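Local coordinates for alpha-catenin-like protein hmp-1 (Caenorhabditis elegans, PDB 5XA5) that links cadherin–beta-catenin junctions to actin filaments and is required for the cell migration and cell shape changes of body enclosure and elongation, at residues K152-M163 / L175-L186; I86-G94 / F137-D145. All coordinates share one frame; numbering follows the deposited sequence.

Interaction 1 (K152-M163 / L175-L186); sequences KVDEVRETAHQM and LYNLLISQIEEL
With CG anti to the backbone N (chi1 -173°) and a bend at chi2 (66°), Lys152 lays its chain past Leu186 and delivers NZ to Glu185, while Gln182, its CG anti to the carbonyl carbon and its chain extended beyond, reaches between Glu155 and Thr159. The setting is an antiparallel helical hairpin of the vinculin/alpha-catenin bundle: the Lys152-Met163 and Leu175-Leu186 segments of helices 117-165 and 169-196 run at 160°, with axes 9.4 Å apart at closest approach. Lys152 NZ meets Glu185 OE1 at 2.5 Å, from above the carboxylate plane, and a weak bond of 3.1 Å from Lys152 NZ to Glu155 OE1 completes a three-residue salt-bridge network. Glu155 also stacks its carboxylate nearly flat on the Gln182 amide, Glu155 CD lying 3.5 Å from Gln182 NE2. Across that amide, Gln182 OE1 lies 2.8 Å from Thr159 OG1. Beneath this polar row the packing is knobs-into-holes: Val156 sits among Leu179, Gln182, Ile183 and Leu186, and Leu179 answers among Val156, Thr159, Ala160 and Met163, its CD1 3.6 Å from Val156 O. Leu251 of helix 234-258 backs Val153 and Val156, and Leu220 of helix 200-229 touches Met163. In a Met-aromatic contact, Met163 SD stands 5.0 Å from the centroid of the Tyr176 ring, set obliquely to it, and packs 3.7 Å from Tyr176 CB.

Interaction 2 (I86-G94 / F137-D145); sequences IDLLHEALG and FLILADSID
Phe137 opens this antiparallel helix pair of the vinculin-family bundle by pushing its ring against Ile86-Gly94 of helix 83-112; the two segment axes approach to 9.6 Å and run at 164°. One face of the ring receives a CH-pi contact from Leu93 CD1, 4.2 Å from the centroid and 21° off the normal. The edge meets other atoms: Phe137 CE1 lies 3.6 Å from Leu89 O, near the ring plane, and Phe137 CD1 is 3.8 Å from Ala92 CB. One turn on, Leu140 sends CD2 into the backbone of the facing helix, 3.3 Å from Leu88 O, and the same methyl touches Ala92 CB. Ala141 forms one wall of the hole that takes Leu89 as a knob, the others being Phe137, Leu140 and Ile144. Leu89 also packs on Ile73 of helix 51-74 and on an apolar side chain of another protein's chain. An alanine in place of Leu89 would lose both delta methyls, which is likely to open a gap among these four residues and leave Ile144 less firmly held. Ile144 ends the walk: its side chain and that of Leu89 slide past each other in opposite directions, Ile144 CG1 coming 3.7 Å from Leu89 CD1.

Overall arrangement
In this N-terminal part of the longer alpha-catenin, helix 117-165 serves both contacts in series: interaction 2 ends at Asp145, and interaction 1 begins two turns later at Lys152. Their centres are 28 Å apart and their nearest atoms about 8 Å apart, without touching. Interaction 2, whose centre lies about 10 Å from the centre of the chain, is flanked by helices 23-36 and 51-74, whereas interaction 1, whose centre lies about 21 Å from it, packs on helices 200-229 and 234-258. Another protein's chain reaches interaction 2, where both carboxylate oxygens of Asp145 hydrogen-bond to its backbone, consistent with partner recognition such as beta-catenin binding. A salt bridge from Asp142 to Arg193 ties the shared helix to helix 169-196.

Interaction 1 (K152-M163 / L175-L186)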
loop_
_atom_site.group_PDB
_atom_site.type_symbol
_atom_site.label_atom_id
_atom_site.label_comp_id
_atom_site.label_asym_id
_atom_site.label_seq_id
_atom_site.Cartn_x
_atom_site.Cartn_y
_atom_site.Cartn_z
ATOM N N LYS A 152 7.977 4.285 10.185
ATOM C CA LYS A 152 8.001 5.683 10.624
ATOM C C LYS A 152 7.562 5.812 12.085
ATOM O O LYS A 152 8.156 6.583 12.851
ATOM C CB LYS A 152 7.105 6.554 9.736
ATOM C CG LYS A 152 7.216 8.024 10.035
ATOM C CD LYS A 152 8.611 8.515 9.675
ATOM C CE LYS A 152 8.730 10.022 9.806
ATOM N NZ LYS A 152 9.849 10.541 8.958
ATOM N N VAL A 153 6.533 5.057 12.473
ATOM C CA VAL A 153 6.139 4.970 13.890
ATOM C C VAL A 153 7.309 4.509 14.755
ATOM O O VAL A 153 7.538 5.052 15.843
ATOM C CB VAL A 153 4.955 3.995 14.079
ATOM C CG1 VAL A 153 4.572 3.832 15.573
ATOM C CG2 VAL A 153 3.769 4.466 13.271
ATOM N N ASP A 154 8.052 3.510 14.287
ATOM C CA ASP A 154 9.196 2.998 15.036
ATOM C C ASP A 154 10.285 4.054 15.203
ATOM O O ASP A 154 10.983 4.104 16.215
ATOM C CB ASP A 154 9.804 1.783 14.326
ATOM C CG ASP A 154 8.892 0.573 14.327
ATOM O OD1 ASP A 154 8.007 0.476 15.203
ATOM O OD2 ASP A 154 9.075 -0.296 13.448
ATOM N N GLU A 155 10.457 4.870 14.169
ATOM C CA GLU A 155 11.458 5.929 14.211
ATOM C C GLU A 155 11.070 6.954 15.275
ATOM O O GLU A 155 11.913 7.383 16.060
ATOM C CB GLU A 155 11.578 6.600 12.830
ATOM C CG GLU A 155 12.654 7.668 12.744
ATOM C CD GLU A 155 12.633 8.387 11.405
ATOM O OE1 GLU A 155 11.547 8.846 10.998
ATOM O OE2 GLU A 155 13.696 8.484 10.757
ATOM N N VAL A 156 9.794 7.339 15.294
ATOM C CA VAL A 156 9.282 8.257 16.325
ATOM C C VAL A 156 9.470 7.626 17.703
ATOM O O VAL A 156 9.911 8.271 18.657
ATOM C CB VAL A 156 7.809 8.595 16.095
ATOM C CG1 VAL A 156 7.207 9.322 17.288
ATOM C CG2 VAL A 156 7.689 9.447 14.845
ATOM N N ARG A 157 9.164 6.339 17.814
ATOM C CA ARG A 157 9.305 5.650 19.096
ATOM C C ARG A 157 10.743 5.699 19.615
ATOM O O ARG A 157 10.972 5.926 20.801
ATOM C CB ARG A 157 8.835 4.198 18.955
ATOM C CG ARG A 157 8.915 3.357 20.209
ATOM C CD ARG A 157 8.558 1.908 19.877
ATOM N NE ARG A 157 7.108 1.741 19.701
ATOM C CZ ARG A 157 6.499 1.376 18.579
ATOM N NH1 ARG A 157 7.188 1.118 17.469
ATOM N NH2 ARG A 157 5.181 1.265 18.577
ATOM N N GLU A 158 11.715 5.499 18.726
ATOM C CA GLU A 158 13.117 5.495 19.144
ATOM C C GLU A 158 13.614 6.887 19.514
ATOM O O GLU A 158 14.369 7.061 20.481
ATOM C CB GLU A 158 13.989 4.881 18.039
ATOM C CG GLU A 158 15.484 4.987 18.292
ATOM C CD GLU A 158 15.944 4.309 19.607
ATOM O OE1 GLU A 158 15.231 3.392 20.076
ATOM O OE2 GLU A 158 17.026 4.650 20.140
ATOM N N THR A 159 13.215 7.884 18.742
ATOM C CA THR A 159 13.584 9.243 19.097
ATOM C C THR A 159 13.008 9.626 20.457
ATOM O O THR A 159 13.718 10.208 21.284
ATOM C CB THR A 159 13.131 10.230 18.005
ATOM O OG1 THR A 159 13.727 9.842 16.760
ATOM C CG2 THR A 159 13.581 11.648 18.355
ATOM N N ALA A 160 11.749 9.267 20.708
ATOM C CA ALA A 160 11.141 9.516 22.020
ATOM C C ALA A 160 11.869 8.763 23.114
ATOM O O ALA A 160 12.037 9.273 24.230
ATOM C CB ALA A 160 9.682 9.137 22.018
ATOM N N HIS A 161 12.271 7.524 22.822
ATOM C CA HIS A 161 13.042 6.740 23.776
ATOM C C HIS A 161 14.309 7.490 24.179
ATOM O O HIS A 161 14.635 7.610 25.376
ATOM C CB HIS A 161 13.411 5.375 23.168
ATOM C CG HIS A 161 14.123 4.449 24.119
ATOM N ND1 HIS A 161 13.498 3.388 24.715
ATOM C CD2 HIS A 161 15.407 4.448 24.569
ATOM C CE1 HIS A 161 14.365 2.752 25.503
ATOM N NE2 HIS A 161 15.513 3.385 25.441
ATOM N N GLN A 162 15.025 7.988 23.169
ATOM C CA GLN A 162 16.270 8.690 23.422
ATOM C C GLN A 162 16.013 9.971 24.196
ATOM O O GLN A 162 16.822 10.338 25.059
ATOM C CB GLN A 162 16.991 8.983 22.099
ATOM C CG GLN A 162 17.603 7.742 21.496
ATOM C CD GLN A 162 18.217 8.003 20.138
ATOM O OE1 GLN A 162 18.800 9.058 19.913
ATOM N NE2 GLN A 162 18.133 7.020 19.243
ATOM N N MET A 163 14.882 10.631 23.910
ATOM C CA MET A 163 14.569 11.870 24.610
ATOM C C MET A 163 14.357 11.612 26.101
ATOM O O MET A 163 14.876 12.359 26.957
ATOM C CB MET A 163 13.343 12.550 23.983
ATOM C CG MET A 163 13.139 13.960 24.502
ATOM S SD MET A 163 11.817 14.861 23.667
ATOM C CE MET A 163 10.368 14.035 24.331
ATOM N N LEU A 175 16.830 16.458 20.611
ATOM C CA LEU A 175 15.998 15.312 20.273
ATOM C C LEU A 175 14.554 15.745 20.021
ATOM O O LEU A 175 13.918 15.210 19.133
ATOM C CB LEU A 175 16.061 14.248 21.373
ATOM C CG LEU A 175 17.410 13.521 21.393
ATOM C CD1 LEU A 175 17.558 12.782 22.718
ATOM C CD2 LEU A 175 17.508 12.547 20.227
ATOM N N TYR A 176 14.044 16.727 20.761
ATOM C CA TYR A 176 12.674 17.133 20.497
ATOM C C TYR A 176 12.618 17.867 19.158
ATOM O O TYR A 176 11.634 17.740 18.438
ATOM C CB TYR A 176 12.075 17.995 21.624
ATOM C CG TYR A 176 10.580 18.211 21.416
ATOM C CD1 TYR A 176 9.727 17.120 21.282
ATOM C CD2 TYR A 176 10.027 19.492 21.352
ATOM C CE1 TYR A 176 8.370 17.286 21.070
ATOM C CE2 TYR A 176 8.646 19.669 21.152
ATOM C CZ TYR A 176 7.834 18.558 21.014
ATOM O OH TYR A 176 6.472 18.704 20.801
ATOM N N ASN A 177 13.672 18.596 18.791
ATOM C CA ASN A 177 13.684 19.185 17.444
ATOM C C ASN A 177 13.517 18.117 16.350
ATOM O O ASN A 177 12.808 18.323 15.368
ATOM C CB ASN A 177 14.971 19.972 17.217
ATOM C CG ASN A 177 14.854 21.412 17.669
ATOM O OD1 ASN A 177 13.748 21.931 17.850
ATOM N ND2 ASN A 177 15.996 22.063 17.869
ATOM N N LEU A 178 14.157 16.971 16.533
ATOM C CA LEU A 178 14.032 15.866 15.587
ATOM C C LEU A 178 12.626 15.288 15.657
ATOM O O LEU A 178 11.993 15.059 14.641
ATOM C CB LEU A 178 15.074 14.768 15.864
ATOM C CG LEU A 178 16.539 15.070 15.528
ATOM C CD1 LEU A 178 17.475 13.987 16.095
ATOM C CD2 LEU A 178 16.741 15.212 14.030
ATOM N N LEU A 179 12.134 15.074 16.869
ATOM C CA LEU A 179 10.821 14.490 17.058
ATOM C C LEU A 179 9.711 15.330 16.420
ATOM O O LEU A 179 8.767 14.785 15.863
ATOM C CB LEU A 179 10.551 14.315 18.560
ATOM C CG LEU A 179 9.451 13.338 18.926
ATOM C CD1 LEU A 179 9.831 11.915 18.525
ATOM C CD2 LEU A 179 9.132 13.388 20.426
ATOM N N ILE A 180 9.834 16.656 16.492
ATOM C CA ILE A 180 8.821 17.544 15.923
ATOM C C ILE A 180 8.646 17.209 14.467
ATOM O O ILE A 180 7.512 17.017 14.007
ATOM C CB ILE A 180 9.192 19.029 16.077
ATOM C CG1 ILE A 180 9.015 19.442 17.545
ATOM C CG2 ILE A 180 8.321 19.930 15.174
ATOM C CD1 ILE A 180 9.694 20.738 17.888
ATOM N N SER A 181 9.763 17.111 13.753
ATOM C CA SER A 181 9.692 16.873 12.312
ATOM C C SER A 181 9.207 15.466 12.008
ATOM O O SER A 181 8.402 15.283 11.094
ATOM C CB SER A 181 11.052 17.134 11.656
ATOM O OG SER A 181 11.307 18.529 11.671
ATOM N N GLN A 182 9.668 14.488 12.772
ATOM C CA GLN A 182 9.263 13.113 12.508
ATOM C C GLN A 182 7.767 12.933 12.724
ATOM O O GLN A 182 7.095 12.223 11.968
ATOM C CB GLN A 182 10.070 12.152 13.378
ATOM C CG GLN A 182 11.518 12.097 12.960
ATOM C CD GLN A 182 12.374 11.308 13.913
ATOM O OE1 GLN A 182 11.913 10.898 14.968
ATOM N NE2 GLN A 182 13.620 11.056 13.524
ATOM N N ILE A 183 7.245 13.573 13.762
ATOM C CA ILE A 183 5.817 13.455 14.058
ATOM C C ILE A 183 4.988 14.204 13.018
ATOM O O ILE A 183 3.916 13.735 12.640
ATOM C CB ILE A 183 5.511 13.968 15.464
ATOM C CG1 ILE A 183 6.056 12.967 16.485
ATOM C CG2 ILE A 183 4.014 14.156 15.671
ATOM C CD1 ILE A 183 5.847 13.356 17.924
ATOM N N GLU A 184 5.484 15.350 12.544
ATOM C CA GLU A 184 4.787 16.052 11.472
ATOM C C GLU A 184 4.697 15.211 10.192
ATOM O O GLU A 184 3.638 15.170 9.564
ATOM C CB GLU A 184 5.465 17.389 11.169
ATOM C CG GLU A 184 5.212 18.475 12.202
ATOM C CD GLU A 184 3.815 19.072 12.131
ATOM O OE1 GLU A 184 3.099 18.851 11.127
ATOM O OE2 GLU A 184 3.444 19.787 13.086
ATOM N N GLU A 185 5.797 14.551 9.831
ATOM C CA GLU A 185 5.851 13.640 8.684
ATOM C C GLU A 185 4.872 12.481 8.862
ATOM O O GLU A 185 4.111 12.135 7.956
ATOM C CB GLU A 185 7.272 13.093 8.503
ATOM C CG GLU A 185 8.123 13.760 7.447
ATOM C CD GLU A 185 9.614 13.693 7.764
ATOM O OE1 GLU A 185 9.989 13.061 8.778
ATOM O OE2 GLU A 185 10.416 14.269 6.995
ATOM N N LEU A 186 4.900 11.873 10.042
ATOM C CA LEU A 186 4.028 10.741 10.333
ATOM C C LEU A 186 2.577 11.174 10.294
ATOM O O LEU A 186 1.724 10.455 9.789
ATOM C CB LEU A 186 4.362 10.143 11.699
ATOM C CG LEU A 186 3.562 8.935 12.183
ATOM C CD1 LEU A 186 3.751 7.714 11.271
ATOM C CD2 LEU A 186 3.912 8.579 13.628
HETATM O O HOH W 1 15.992 9.188 13.252
#

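Interaction 2 (I86-G94 / F137-D145)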
loop_
_atom_site.group_PDB
_atom_site.type_symbol
_atom_site.label_atom_id
_atom_site.label_comp_id
_atom_site.label_asym_id
_atom_site.label_seq_id
_atom_site.Cartn_x
_atom_site.Cartn_y
_atom_site.Cartn_z
ATOM N N ILE A 86 10.405 -7.346 0.146
ATOM C CA ILE A 86 10.771 -7.123 -1.246
ATOM C C ILE A 86 10.723 -8.427 -2.044
ATOM O O ILE A 86 10.356 -8.426 -3.219
ATOM C CB ILE A 86 12.173 -6.493 -1.360
ATOM C CG1 ILE A 86 12.231 -5.182 -0.573
ATOM C CG2 ILE A 86 12.562 -6.275 -2.816
ATOM C CD1 ILE A 86 11.489 -4.031 -1.226
ATOM N N ASP A 87 11.088 -9.536 -1.404
ATOM C CA ASP A 87 11.027 -10.847 -2.052
ATOM C C ASP A 87 9.599 -11.248 -2.418
ATOM O O ASP A 87 9.362 -11.808 -3.486
ATOM C CB ASP A 87 11.643 -11.923 -1.158
ATOM C CG ASP A 87 13.135 -11.752 -0.987
ATOM O OD1 ASP A 87 13.676 -10.729 -1.455
ATOM O OD2 ASP A 87 13.768 -12.643 -0.383
ATOM N N LEU A 88 8.652 -10.971 -1.529
ATOM C CA LEU A 88 7.255 -11.270 -1.812
ATOM C C LEU A 88 6.765 -10.442 -2.991
ATOM O O LEU A 88 6.032 -10.940 -3.848
ATOM C CB LEU A 88 6.381 -11.011 -0.585
ATOM C CG LEU A 88 6.401 -12.107 0.479
ATOM C CD1 LEU A 88 5.895 -11.564 1.802
ATOM C CD2 LEU A 88 5.567 -13.293 0.028
ATOM N N LEU A 89 7.181 -9.179 -3.025
ATOM C CA LEU A 89 6.777 -8.259 -4.086
ATOM C C LEU A 89 7.276 -8.735 -5.435
ATOM O O LEU A 89 6.543 -8.698 -6.417
ATOM C CB LEU A 89 7.299 -6.848 -3.813
ATOM C CG LEU A 89 6.481 -6.043 -2.806
ATOM C CD1 LEU A 89 7.266 -4.852 -2.278
ATOM C CD2 LEU A 89 5.205 -5.580 -3.462
ATOM N N HIS A 90 8.526 -9.187 -5.480
ATOM C CA HIS A 90 9.083 -9.684 -6.724
ATOM C C HIS A 90 8.373 -10.968 -7.152
ATOM O O HIS A 90 8.091 -11.165 -8.333
ATOM C CB HIS A 90 10.596 -9.902 -6.581
ATOM C CG HIS A 90 11.394 -8.646 -6.752
ATOM N ND1 HIS A 90 12.498 -8.348 -5.982
ATOM C CD2 HIS A 90 11.242 -7.607 -7.608
ATOM C CE1 HIS A 90 12.991 -7.181 -6.356
ATOM N NE2 HIS A 90 12.247 -6.710 -7.341
ATOM N N GLU A 91 8.062 -11.820 -6.178
ATOM C CA GLU A 91 7.322 -13.053 -6.430
ATOM C C GLU A 91 5.939 -12.763 -7.012
ATOM O O GLU A 91 5.501 -13.405 -7.966
ATOM C CB GLU A 91 7.175 -13.856 -5.140
ATOM C CG GLU A 91 6.679 -15.278 -5.333
ATOM C CD GLU A 91 6.551 -16.032 -4.022
ATOM O OE1 GLU A 91 6.637 -15.388 -2.955
ATOM O OE2 GLU A 91 6.367 -17.268 -4.059
ATOM N N ALA A 92 5.251 -11.796 -6.422
ATOM C CA ALA A 92 3.909 -11.437 -6.876
ATOM C C ALA A 92 3.946 -10.798 -8.253
ATOM O O ALA A 92 3.052 -11.014 -9.069
ATOM C CB ALA A 92 3.241 -10.500 -5.882
ATOM N N LEU A 93 4.975 -9.998 -8.506
ATOM C CA LEU A 93 5.139 -9.393 -9.823
ATOM C C LEU A 93 5.436 -10.475 -10.856
ATOM O O LEU A 93 5.008 -10.381 -12.007
ATOM C CB LEU A 93 6.257 -8.349 -9.809
ATOM C CG LEU A 93 6.293 -7.379 -10.992
ATOM C CD1 LEU A 93 4.968 -6.616 -11.113
ATOM C CD2 LEU A 93 7.462 -6.421 -10.867
ATOM N N GLY A 94 6.179 -11.497 -10.437
ATOM C CA GLY A 94 6.491 -12.619 -11.302
ATOM C C GLY A 94 5.241 -13.371 -11.713
ATOM O O GLY A 94 5.147 -13.876 -12.824
ATOM N N PHE A 137 -1.158 -8.639 -6.433
ATOM C CA PHE A 137 0.015 -7.774 -6.351
ATOM C C PHE A 137 -0.327 -6.458 -5.658
ATOM O O PHE A 137 0.434 -5.975 -4.828
ATOM C CB PHE A 137 0.616 -7.481 -7.736
ATOM C CG PHE A 137 1.803 -6.552 -7.679
ATOM C CD1 PHE A 137 3.058 -7.048 -7.393
ATOM C CD2 PHE A 137 1.669 -5.191 -7.911
ATOM C CE1 PHE A 137 4.157 -6.212 -7.325
ATOM C CE2 PHE A 137 2.777 -4.346 -7.851
ATOM C CZ PHE A 137 4.016 -4.864 -7.551
ATOM N N LEU A 138 -1.473 -5.882 -5.998
ATOM C CA LEU A 138 -1.861 -4.616 -5.399
ATOM C C LEU A 138 -2.126 -4.776 -3.913
ATOM O O LEU A 138 -1.844 -3.864 -3.144
ATOM C CB LEU A 138 -3.099 -4.032 -6.083
ATOM C CG LEU A 138 -2.915 -3.678 -7.561
ATOM C CD1 LEU A 138 -4.213 -3.161 -8.124
ATOM C CD2 LEU A 138 -1.826 -2.633 -7.704
ATOM N N ILE A 139 -2.679 -5.924 -3.519
ATOM C CA ILE A 139 -3.012 -6.163 -2.112
ATOM C C ILE A 139 -1.727 -6.280 -1.309
ATOM O O ILE A 139 -1.596 -5.716 -0.215
ATOM C CB ILE A 139 -3.860 -7.435 -1.935
ATOM C CG1 ILE A 139 -5.305 -7.169 -2.362
ATOM C CG2 ILE A 139 -3.865 -7.889 -0.487
ATOM C CD1 ILE A 139 -6.144 -8.425 -2.476
ATOM N N LEU A 140 -0.774 -7.010 -1.870
ATOM C CA LEU A 140 0.536 -7.126 -1.249
ATOM C C LEU A 140 1.234 -5.765 -1.213
ATOM O O LEU A 140 1.866 -5.403 -0.213
ATOM C CB LEU A 140 1.387 -8.155 -2.003
ATOM C CG LEU A 140 2.813 -8.273 -1.491
ATOM C CD1 LEU A 140 2.792 -8.718 -0.034
ATOM C CD2 LEU A 140 3.588 -9.254 -2.357
ATOM N N ALA A 141 1.105 -4.994 -2.292
ATOM C CA ALA A 141 1.712 -3.666 -2.351
ATOM C C ALA A 141 1.202 -2.765 -1.234
ATOM O O ALA A 141 1.971 -2.009 -0.645
ATOM C CB ALA A 141 1.457 -3.007 -3.706
ATOM N N ASP A 142 -0.093 -2.844 -0.950
ATOM C CA ASP A 142 -0.658 -2.029 0.122
ATOM C C ASP A 142 -0.064 -2.465 1.460
ATOM O O ASP A 142 0.219 -1.625 2.318
ATOM C CB ASP A 142 -2.181 -2.126 0.146
ATOM C CG ASP A 142 -2.803 -1.171 1.150
ATOM O OD1 ASP A 142 -2.679 0.048 0.924
ATOM O OD2 ASP A 142 -3.430 -1.639 2.132
ATOM N N SER A 143 0.150 -3.766 1.642
ATOM C CA SER A 143 0.651 -4.234 2.934
ATOM C C SER A 143 2.070 -3.725 3.163
ATOM O O SER A 143 2.476 -3.473 4.311
ATOM C CB SER A 143 0.608 -5.757 3.018
ATOM O OG SER A 143 1.626 -6.332 2.232
ATOM N N ILE A 144 2.822 -3.566 2.073
ATOM C CA ILE A 144 4.202 -3.075 2.163
ATOM C C ILE A 144 4.184 -1.566 2.386
ATOM O O ILE A 144 4.967 -1.014 3.154
ATOM C CB ILE A 144 5.013 -3.408 0.887
ATOM C CG1 ILE A 144 5.036 -4.917 0.649
ATOM C CG2 ILE A 144 6.421 -2.858 0.988
ATOM C CD1 ILE A 144 5.383 -5.721 1.877
ATOM N N ASP A 145 3.257 -0.891 1.717
ATOM C CA ASP A 145 3.040 0.523 1.968
ATOM C C ASP A 145 2.719 0.758 3.458
ATOM O O ASP A 145 3.138 1.758 4.037
ATOM C CB ASP A 145 1.902 1.066 1.073
ATOM C CG ASP A 145 2.294 1.153 -0.406
ATOM O OD1 ASP A 145 3.507 1.194 -0.705
ATOM O OD2 ASP A 145 1.374 1.174 -1.271
#